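Local structure of transcriptional regulator (Saccharomonospora viridis, 4KWA) at residues Tyr43-Lys48 and Leu52-Arg57; Asp65-Glu70 and Asp124-Thr129. The protein probably binds DNA as a TetR-family transcriptional regulator, through a helix-turn-helix domain joined to a helical domain that binds choline. All coordinates share one frame; numbering follows the deposited sequence.

Contact 1: Tyr43-Lys48 and Leu52-Arg57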
ATOM      1  N   TYR A  43     -26.655 -10.407  15.336  1.00 34.59           N
ATOM      2  CA  TYR A  43     -26.500 -11.552  16.246  1.00 41.35           C
ATOM      3  C   TYR A  43     -25.185 -12.227  16.071  1.00 40.85           C
ATOM      4  O   TYR A  43     -24.469 -12.446  17.050  1.00 39.52           O
ATOM      5  CB  TYR A  43     -27.652 -12.520  16.085  1.00 45.63           C
ATOM      6  CG  TYR A  43     -27.586 -13.782  16.905  1.00 45.24           C
ATOM      7  CD1 TYR A  43     -27.672 -13.745  18.315  1.00 44.71           C
ATOM      8  CD2 TYR A  43     -27.568 -15.028  16.281  1.00 49.35           C
ATOM      9  CE1 TYR A  43     -27.649 -14.924  19.078  1.00 42.39           C
ATOM     10  CE2 TYR A  43     -27.567 -16.209  17.027  1.00 53.30           C
ATOM     11  CZ  TYR A  43     -27.627 -16.159  18.425  1.00 45.56           C
ATOM     12  OH  TYR A  43     -27.667 -17.365  19.148  1.00 43.60           O
ATOM     13  N   HIS A  44     -24.749 -12.405  14.833  1.00 38.13           N
ATOM     14  CA  HIS A  44     -23.470 -13.051  14.667  1.00 39.59           C
ATOM     15  C   HIS A  44     -22.293 -12.094  14.770  1.00 40.07           C
ATOM     16  O   HIS A  44     -21.227 -12.460  15.251  1.00 34.73           O
ATOM     17  CB  HIS A  44     -23.431 -13.772  13.361  1.00 39.49           C
ATOM     18  CG  HIS A  44     -24.343 -14.957  13.311  1.00 49.85           C
ATOM     19  ND1 HIS A  44     -25.421 -15.034  12.457  1.00 51.48           N
ATOM     20  CD2 HIS A  44     -24.362 -16.091  14.051  1.00 46.10           C
ATOM     21  CE1 HIS A  44     -26.050 -16.179  12.648  1.00 49.31           C
ATOM     22  NE2 HIS A  44     -25.437 -16.832  13.621  1.00 50.57           N
ATOM     23  N   PHE A  45     -22.498 -10.849  14.379  1.00 35.93           N
ATOM     24  CA  PHE A  45     -21.419  -9.868  14.331  1.00 33.89           C
ATOM     25  C   PHE A  45     -21.938  -8.523  14.847  1.00 37.49           C
ATOM     26  O   PHE A  45     -22.431  -7.694  14.066  1.00 37.68           O
ATOM     27  CB  PHE A  45     -20.983  -9.738  12.859  1.00 33.16           C
ATOM     28  CG  PHE A  45     -20.670 -11.077  12.221  1.00 29.69           C
ATOM     29  CD1 PHE A  45     -21.497 -11.628  11.260  1.00 33.76           C
ATOM     30  CD2 PHE A  45     -19.472 -11.733  12.536  1.00 33.87           C
ATOM     31  CE1 PHE A  45     -21.189 -12.818  10.646  1.00 32.00           C
ATOM     32  CE2 PHE A  45     -19.184 -12.944  11.945  1.00 34.37           C
ATOM     33  CZ  PHE A  45     -20.054 -13.479  11.002  1.00 30.85           C
ATOM     34  N   PRO A  46     -21.874  -8.336  16.191  1.00 41.69           N
ATOM     35  CA  PRO A  46     -22.417  -7.157  16.868  1.00 37.78           C
ATOM     36  C   PRO A  46     -21.913  -5.835  16.401  1.00 38.67           C
ATOM     37  O   PRO A  46     -22.541  -4.831  16.750  1.00 37.41           O
ATOM     38  CB  PRO A  46     -22.091  -7.403  18.361  1.00 42.68           C
ATOM     39  CG  PRO A  46     -21.828  -8.865  18.469  1.00 43.70           C
ATOM     40  CD  PRO A  46     -21.227  -9.246  17.135  1.00 41.95           C
ATOM     41  N   SER A  47     -20.790  -5.783  15.661  1.00 36.23           N
ATOM     42  CA  SER A  47     -20.375  -4.534  15.176  1.00 40.85           C
ATOM     43  C   SER A  47     -19.786  -4.771  13.810  1.00 38.31           C
ATOM     44  O   SER A  47     -19.321  -5.869  13.443  1.00 39.13           O
ATOM     45  CB  SER A  47     -19.291  -3.933  16.056  1.00 50.28           C
ATOM     46  OG  SER A  47     -18.069  -4.506  15.671  1.00 40.95           O
ATOM     47  N   LYS A  48     -19.763  -3.682  13.079  1.00 35.37           N
ATOM     48  CA  LYS A  48     -19.270  -3.742  11.746  1.00 41.89           C
ATOM     49  C   LYS A  48     -17.815  -4.237  11.743  1.00 41.69           C
ATOM     50  O   LYS A  48     -17.415  -5.045  10.868  1.00 35.62           O
ATOM     51  CB  LYS A  48     -19.351  -2.342  11.208  1.00 48.74           C
ATOM     52  CG  LYS A  48     -19.470  -2.340   9.750  1.00 46.30           C
ATOM     53  CD  LYS A  48     -19.613  -0.937   9.302  1.00 43.65           C
ATOM     54  CE  LYS A  48     -19.423  -1.009   7.809  1.00 32.87           C
ATOM     55  NZ  LYS A  48     -19.545   0.368   7.294  1.00 30.75           N
ATOM     56  N   LEU A  52     -15.664  -7.177   9.538  1.00 27.75           N
ATOM     57  CA  LEU A  52     -14.386  -7.032   8.817  1.00 32.65           C
ATOM     58  C   LEU A  52     -13.350  -8.041   9.373  1.00 31.96           C
ATOM     59  O   LEU A  52     -12.734  -8.802   8.606  1.00 37.19           O
ATOM     60  CB  LEU A  52     -13.820  -5.628   8.945  1.00 29.33           C
ATOM     61  CG  LEU A  52     -12.479  -5.245   8.284  1.00 28.78           C
ATOM     62  CD1 LEU A  52     -12.497  -5.598   6.826  1.00 27.33           C
ATOM     63  CD2 LEU A  52     -12.094  -3.809   8.466  1.00 34.94           C
ATOM     64  N   LEU A  53     -13.255  -8.102  10.708  1.00 28.60           N
ATOM     65  CA  LEU A  53     -12.248  -8.973  11.294  1.00 28.44           C
ATOM     66  C   LEU A  53     -12.519 -10.442  10.888  1.00 30.46           C
ATOM     67  O   LEU A  53     -11.591 -11.188  10.507  1.00 30.39           O
ATOM     68  CB  LEU A  53     -12.246  -8.795  12.818  1.00 29.77           C
ATOM     69  CG  LEU A  53     -11.324  -9.692  13.592  1.00 32.36           C
ATOM     70  CD1 LEU A  53      -9.931  -9.199  13.339  1.00 33.94           C
ATOM     71  CD2 LEU A  53     -11.747  -9.610  15.074  1.00 29.68           C
ATOM     72  N   GLU A  54     -13.767 -10.874  10.999  1.00 29.37           N
ATOM     73  CA  GLU A  54     -14.057 -12.305  10.738  1.00 30.56           C
ATOM     74  C   GLU A  54     -14.014 -12.657   9.261  1.00 31.18           C
ATOM     75  O   GLU A  54     -13.639 -13.810   8.836  1.00 31.05           O
ATOM     76  CB  GLU A  54     -15.394 -12.679  11.386  1.00 33.03           C
ATOM     77  CG  GLU A  54     -15.399 -12.560  12.923  1.00 38.93           C
ATOM     78  CD  GLU A  54     -14.325 -13.435  13.610  1.00 46.38           C
ATOM     79  OE1 GLU A  54     -13.956 -14.479  13.007  1.00 45.23           O
ATOM     80  OE2 GLU A  54     -13.863 -13.107  14.749  1.00 44.03           O
ATOM     81  N   ALA A  55     -14.306 -11.637   8.440  1.00 29.08           N
ATOM     82  CA  ALA A  55     -14.220 -11.813   6.972  1.00 26.61           C
ATOM     83  C   ALA A  55     -12.744 -11.927   6.569  1.00 26.80           C
ATOM     84  O   ALA A  55     -12.371 -12.779   5.717  1.00 31.29           O
ATOM     85  CB  ALA A  55     -14.854 -10.592   6.220  1.00 29.37           C
ATOM     86  N   LEU A  56     -11.905 -11.193   7.252  1.00 29.82           N
ATOM     87  CA  LEU A  56     -10.457 -11.224   6.931  1.00 30.96           C
ATOM     88  C   LEU A  56      -9.929 -12.613   7.370  1.00 31.60           C
ATOM     89  O   LEU A  56      -9.139 -13.244   6.666  1.00 29.78           O
ATOM     90  CB  LEU A  56      -9.704 -10.185   7.715  1.00 28.11           C
ATOM     91  CG  LEU A  56      -9.987  -8.756   7.318  1.00 35.83           C
ATOM     92  CD1 LEU A  56      -9.403  -7.796   8.326  1.00 37.91           C
ATOM     93  CD2 LEU A  56      -9.381  -8.488   5.971  1.00 43.73           C
ATOM     94  N   ARG A  57     -10.329 -13.057   8.537  1.00 31.92           N
ATOM     95  CA  ARG A  57      -9.840 -14.337   9.011  1.00 30.93           C
ATOM     96  C   ARG A  57     -10.220 -15.451   8.051  1.00 34.71           C
ATOM     97  O   ARG A  57      -9.389 -16.310   7.691  1.00 28.95           O
ATOM     98  CB  ARG A  57     -10.400 -14.639  10.387  1.00 34.58           C
ATOM     99  CG  ARG A  57      -9.655 -15.731  11.164  1.00 38.08           C
ATOM    100  CD  ARG A  57     -10.354 -16.093  12.463  1.00 47.80           C
ATOM    101  NE  ARG A  57     -10.870 -14.931  13.214  1.00 50.93           N
ATOM    102  CZ  ARG A  57     -10.144 -14.105  13.946  1.00 43.91           C
ATOM    103  NH1 ARG A  57     -10.737 -13.133  14.639  1.00 42.16           N
ATOM    104  NH2 ARG A  57      -8.841 -14.305  14.057  1.00 50.18           N
TER

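Contact 2: Asp65-Glu70 and Asp124-Thr129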
ATOM      1  N   ASP A  65      -5.213 -21.975   1.779  1.00 33.39           N
ATOM      2  CA  ASP A  65      -5.595 -23.237   1.209  1.00 37.64           C
ATOM      3  C   ASP A  65      -5.279 -23.239  -0.331  1.00 35.18           C
ATOM      4  O   ASP A  65      -4.794 -24.234  -0.911  1.00 31.56           O
ATOM      5  CB  ASP A  65      -7.073 -23.470   1.451  1.00 37.92           C
ATOM      6  CG  ASP A  65      -7.373 -23.906   2.841  1.00 51.74           C
ATOM      7  OD1 ASP A  65      -6.429 -24.301   3.580  1.00 44.57           O
ATOM      8  OD2 ASP A  65      -8.588 -23.944   3.148  1.00 45.66           O
ATOM      9  N   ARG A  66      -5.561 -22.116  -0.985  1.00 32.93           N
ATOM     10  CA  ARG A  66      -5.348 -21.949  -2.418  1.00 31.45           C
ATOM     11  C   ARG A  66      -3.824 -22.154  -2.699  1.00 29.87           C
ATOM     12  O   ARG A  66      -3.398 -22.849  -3.637  1.00 33.80           O
ATOM     13  CB  ARG A  66      -5.787 -20.489  -2.809  1.00 33.50           C
ATOM     14  CG  ARG A  66      -5.548 -20.014  -4.229  1.00 39.31           C
ATOM     15  CD  ARG A  66      -5.769 -18.489  -4.342  1.00 39.91           C
ATOM     16  NE  ARG A  66      -7.053 -18.099  -3.770  1.00 37.72           N
ATOM     17  CZ  ARG A  66      -7.297 -16.942  -3.149  1.00 34.64           C
ATOM     18  NH1 ARG A  66      -6.351 -16.018  -3.023  1.00 37.76           N
ATOM     19  NH2 ARG A  66      -8.500 -16.708  -2.657  1.00 37.75           N
ATOM     20  N   GLN A  67      -3.015 -21.545  -1.846  1.00 28.62           N
ATOM     21  CA  GLN A  67      -1.582 -21.591  -2.017  1.00 27.79           C
ATOM     22  C   GLN A  67      -1.127 -23.043  -1.910  1.00 27.11           C
ATOM     23  O   GLN A  67      -0.341 -23.574  -2.740  1.00 30.23           O
ATOM     24  CB  GLN A  67      -0.936 -20.733  -0.941  1.00 31.68           C
ATOM     25  CG  GLN A  67       0.541 -20.690  -0.998  1.00 29.63           C
ATOM     26  CD  GLN A  67       1.123 -20.016   0.168  1.00 35.10           C
ATOM     27  OE1 GLN A  67       1.186 -18.791   0.236  1.00 33.03           O
ATOM     28  NE2 GLN A  67       1.690 -20.813   1.045  1.00 34.90           N
ATOM     29  N   VAL A  68      -1.557 -23.693  -0.823  1.00 31.49           N
ATOM     30  CA  VAL A  68      -1.179 -25.130  -0.657  1.00 32.36           C
ATOM     31  C   VAL A  68      -1.511 -25.989  -1.864  1.00 33.73           C
ATOM     32  O   VAL A  68      -0.716 -26.823  -2.250  1.00 36.44           O
ATOM     33  CB  VAL A  68      -1.817 -25.695   0.633  1.00 32.46           C
ATOM     34  CG1 VAL A  68      -1.737 -27.202   0.731  1.00 45.94           C
ATOM     35  CG2 VAL A  68      -1.118 -24.998   1.798  1.00 34.95           C
ATOM     36  N   ALA A  69      -2.689 -25.742  -2.482  1.00 32.89           N
ATOM     37  CA  ALA A  69      -3.228 -26.472  -3.634  1.00 35.75           C
ATOM     38  C   ALA A  69      -2.389 -26.227  -4.881  1.00 38.18           C
ATOM     39  O   ALA A  69      -2.002 -27.153  -5.571  1.00 34.67           O
ATOM     40  CB  ALA A  69      -4.669 -26.053  -3.925  1.00 41.62           C
ATOM     41  N   GLU A  70      -2.011 -24.973  -5.075  1.00 31.49           N
ATOM     42  CA  GLU A  70      -1.252 -24.579  -6.219  1.00 36.25           C
ATOM     43  C   GLU A  70       0.182 -25.159  -6.143  1.00 39.83           C
ATOM     44  O   GLU A  70       0.656 -25.700  -7.119  1.00 35.42           O
ATOM     45  CB  GLU A  70      -1.223 -23.048  -6.345  1.00 44.93           C
ATOM     46  CG  GLU A  70      -0.384 -22.498  -7.503  1.00 55.07           C
ATOM     47  CD  GLU A  70      -0.938 -22.779  -8.907  1.00 59.51           C
ATOM     48  OE1 GLU A  70      -2.024 -23.387  -9.043  1.00 49.25           O
ATOM     49  OE2 GLU A  70      -0.283 -22.345  -9.887  1.00 58.63           O
ATOM     50  N   ASP A 124       3.426 -12.262   8.213  1.00 30.20           N
ATOM     51  CA  ASP A 124       4.535 -13.073   8.714  1.00 29.90           C
ATOM     52  C   ASP A 124       4.567 -14.477   8.139  1.00 37.52           C
ATOM     53  O   ASP A 124       5.640 -15.001   7.833  1.00 30.13           O
ATOM     54  CB  ASP A 124       4.445 -13.240  10.213  1.00 30.05           C
ATOM     55  CG  ASP A 124       4.837 -12.015  10.994  1.00 42.83           C
ATOM     56  OD1 ASP A 124       5.263 -10.988  10.377  1.00 49.60           O
ATOM     57  OD2 ASP A 124       4.713 -12.084  12.260  1.00 47.43           O
ATOM     58  N   ARG A 125       3.399 -15.069   7.924  1.00 29.85           N
ATOM     59  CA  ARG A 125       3.349 -16.415   7.389  1.00 30.11           C
ATOM     60  C   ARG A 125       3.824 -16.438   5.955  1.00 35.68           C
ATOM     61  O   ARG A 125       4.580 -17.304   5.532  1.00 27.22           O
ATOM     62  CB  ARG A 125       1.942 -16.972   7.512  1.00 27.77           C
ATOM     63  CG  ARG A 125       1.880 -18.417   7.167  1.00 33.35           C
ATOM     64  CD  ARG A 125       0.451 -18.953   7.313  1.00 33.31           C
ATOM     65  NE  ARG A 125       0.511 -20.349   7.660  1.00 40.43           N
ATOM     66  CZ  ARG A 125      -0.580 -21.041   8.015  1.00 43.35           C
ATOM     67  NH1 ARG A 125      -1.788 -20.423   8.047  1.00 38.25           N
ATOM     68  NH2 ARG A 125      -0.467 -22.305   8.387  1.00 32.79           N
ATOM     69  N   TRP A 126       3.471 -15.400   5.220  1.00 28.10           N
ATOM     70  CA  TRP A 126       3.811 -15.281   3.816  1.00 28.99           C
ATOM     71  C   TRP A 126       5.308 -14.996   3.717  1.00 29.19           C
ATOM     72  O   TRP A 126       6.013 -15.591   2.900  1.00 31.55           O
ATOM     73  CB  TRP A 126       2.930 -14.155   3.272  1.00 34.38           C
ATOM     74  CG  TRP A 126       3.380 -13.412   2.093  1.00 34.03           C
ATOM     75  CD1 TRP A 126       3.653 -12.096   2.031  1.00 35.48           C
ATOM     76  CD2 TRP A 126       3.566 -13.936   0.804  1.00 37.61           C
ATOM     77  NE1 TRP A 126       4.014 -11.737   0.746  1.00 46.96           N
ATOM     78  CE2 TRP A 126       3.933 -12.861  -0.044  1.00 38.31           C
ATOM     79  CE3 TRP A 126       3.440 -15.191   0.269  1.00 38.03           C
ATOM     80  CZ2 TRP A 126       4.257 -13.048  -1.372  1.00 48.13           C
ATOM     81  CZ3 TRP A 126       3.714 -15.368  -1.068  1.00 47.06           C
ATOM     82  CH2 TRP A 126       4.122 -14.304  -1.874  1.00 52.23           C
ATOM     83  N   TYR A 127       5.755 -14.104   4.566  1.00 27.56           N
ATOM     84  CA  TYR A 127       7.102 -13.692   4.631  1.00 26.95           C
ATOM     85  C   TYR A 127       8.000 -14.935   4.849  1.00 26.88           C
ATOM     86  O   TYR A 127       8.958 -15.168   4.099  1.00 28.32           O
ATOM     87  CB  TYR A 127       7.276 -12.706   5.755  1.00 28.64           C
ATOM     88  CG  TYR A 127       8.717 -12.273   6.010  1.00 28.52           C
ATOM     89  CD1 TYR A 127       9.320 -11.289   5.271  1.00 37.07           C
ATOM     90  CD2 TYR A 127       9.432 -12.830   7.020  1.00 36.00           C
ATOM     91  CE1 TYR A 127      10.566 -10.848   5.585  1.00 35.36           C
ATOM     92  CE2 TYR A 127      10.710 -12.429   7.293  1.00 37.90           C
ATOM     93  CZ  TYR A 127      11.280 -11.451   6.540  1.00 35.28           C
ATOM     94  OH  TYR A 127      12.574 -11.080   6.883  1.00 38.91           O
ATOM     95  N   GLN A 128       7.651 -15.737   5.812  1.00 27.92           N
ATOM     96  CA  GLN A 128       8.390 -17.010   6.065  1.00 27.77           C
ATOM     97  C   GLN A 128       8.335 -18.004   4.900  1.00 25.24           C
ATOM     98  O   GLN A 128       9.357 -18.621   4.606  1.00 26.13           O
ATOM     99  CB  GLN A 128       8.015 -17.642   7.386  1.00 27.12           C
ATOM    100  CG  GLN A 128       8.226 -16.778   8.617  1.00 34.11           C
ATOM    101  CD  GLN A 128       9.675 -16.287   8.927  1.00 37.08           C
ATOM    102  OE1 GLN A 128       9.877 -15.312   9.682  1.00 38.81           O
ATOM    103  NE2 GLN A 128      10.637 -16.919   8.363  1.00 36.88           N
ATOM    104  N   THR A 129       7.183 -18.139   4.241  1.00 23.19           N
ATOM    105  CA  THR A 129       7.067 -18.923   3.055  1.00 23.10           C
ATOM    106  C   THR A 129       8.081 -18.501   1.972  1.00 26.52           C
ATOM    107  O   THR A 129       8.716 -19.319   1.323  1.00 26.19           O
ATOM    108  CB  THR A 129       5.639 -18.832   2.554  1.00 31.43           C
ATOM    109  OG1 THR A 129       4.877 -19.597   3.476  1.00 28.13           O
ATOM    110  CG2 THR A 129       5.525 -19.429   1.143  1.00 32.15           C
TER

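Contact 1: Tyr43-Lys48 and Leu52-Arg57
Phe45 and Glu54 meet through carbon. CE2 of the Phe45 ring comes within 3.8 Å of Glu54 CB, obliquely to the ring, and Glu54 CG lies almost as close. The two side chains cross at a slant, with ring and carboxylate planes 21° apart. Glu54 then bends at chi2 (-58°), which swings its carboxylate off the phenyl ring and toward Arg57. Arg57 grips the carboxylate side-on, NE to Glu54 OE1 and NH1 to Glu54 OE2, each at 3.1 Å. Both oxygens are met from above the carboxylate plane, while they lie in or near the guanidinium plane. His44 CB packs on one face of the Phe45 ring, 3.5 Å above its plane and toward the rim. Leu52 N donates to Lys48 O, a routine bond in the first turn of helix 48-71, which Ser47 N-caps. Lys48 NZ turns to Val25 O and Tyr22 O. This is the junction between the predicted helix-turn-helix of a TetR-type domain and the helix that follows it. The chemistry is divided: the Glu54 methylenes pack on buried Phe45, while its charge is paired with Arg57 on its own helix.

Contact 2: Asp65-Glu70 and Asp124-Thr129
The Trp126 indole and the Gln67 carboxamide are the flat groups that meet between these two helices. Gln67 OE1 approaches the six-membered ring of the indole obliquely and stands 4.2 Å from Trp126 CE3. The setting is the all-helical ligand-binding domain of a TetR-type regulator, where helix 48-71 runs on from the DNA-binding part and packs beside helix 113-139. Gln88, Ser156 and Ile159 also touch the Trp126 side chain. The Tyr127 ring has Gln128 OE1 at its edge, in plane, and its OH is hydrogen-bonded to Asp149 OD1. The Trp126 side chain is about 5 Å from the bound choline ion, whose pocket includes Gln88, Trp99 and Asp160. The contact thus lies at the border of the ligand site.

Gln67 spans much of the gap between the helices. Its CG is anti to the backbone N (chi1 180°) and the chain stays extended beyond it, which carries the amide across to the facing helix. Thr129 comes from the opposite direction. Gln67 NE2 rests 4.1 Å from Thr129 CG2, a van der Waals approach. No hydrogen bond joins the two segments, and the buried surface is small, 84 Å² in all. Leu84 of helix 77-86 touches Gln67, Trp126 and Thr129. The Thr129 hydroxyl turns back to its own helix. Thr129 OG1 donates to Arg125 O at 3.1 Å, 31° from the carbonyl plane, and Thr129 N reaches the same oxygen from the opposite face.

In the fold
The chain is the C-terminal, TetR-like part of a longer protein. Contacts 1 and 2 share helix 48-71, the long helix that leads from the DNA-binding region into the ligand-binding region. Contact 1 comes wholly before contact 2 in the sequence. Their centres lie about 24 Å apart, and their nearest atoms are about 9 Å apart without touching. Contact 1 joins the first turns of helix 48-71 to the turn just after helix 38-44. Contact 2 joins its far part to helix 113-139, near choline. Helix 48-71 thus physically connects the two regions. This is consistent with TetR-type regulators, in which ligand binding is relayed to the DNA-binding domains, though one structure does not establish it here.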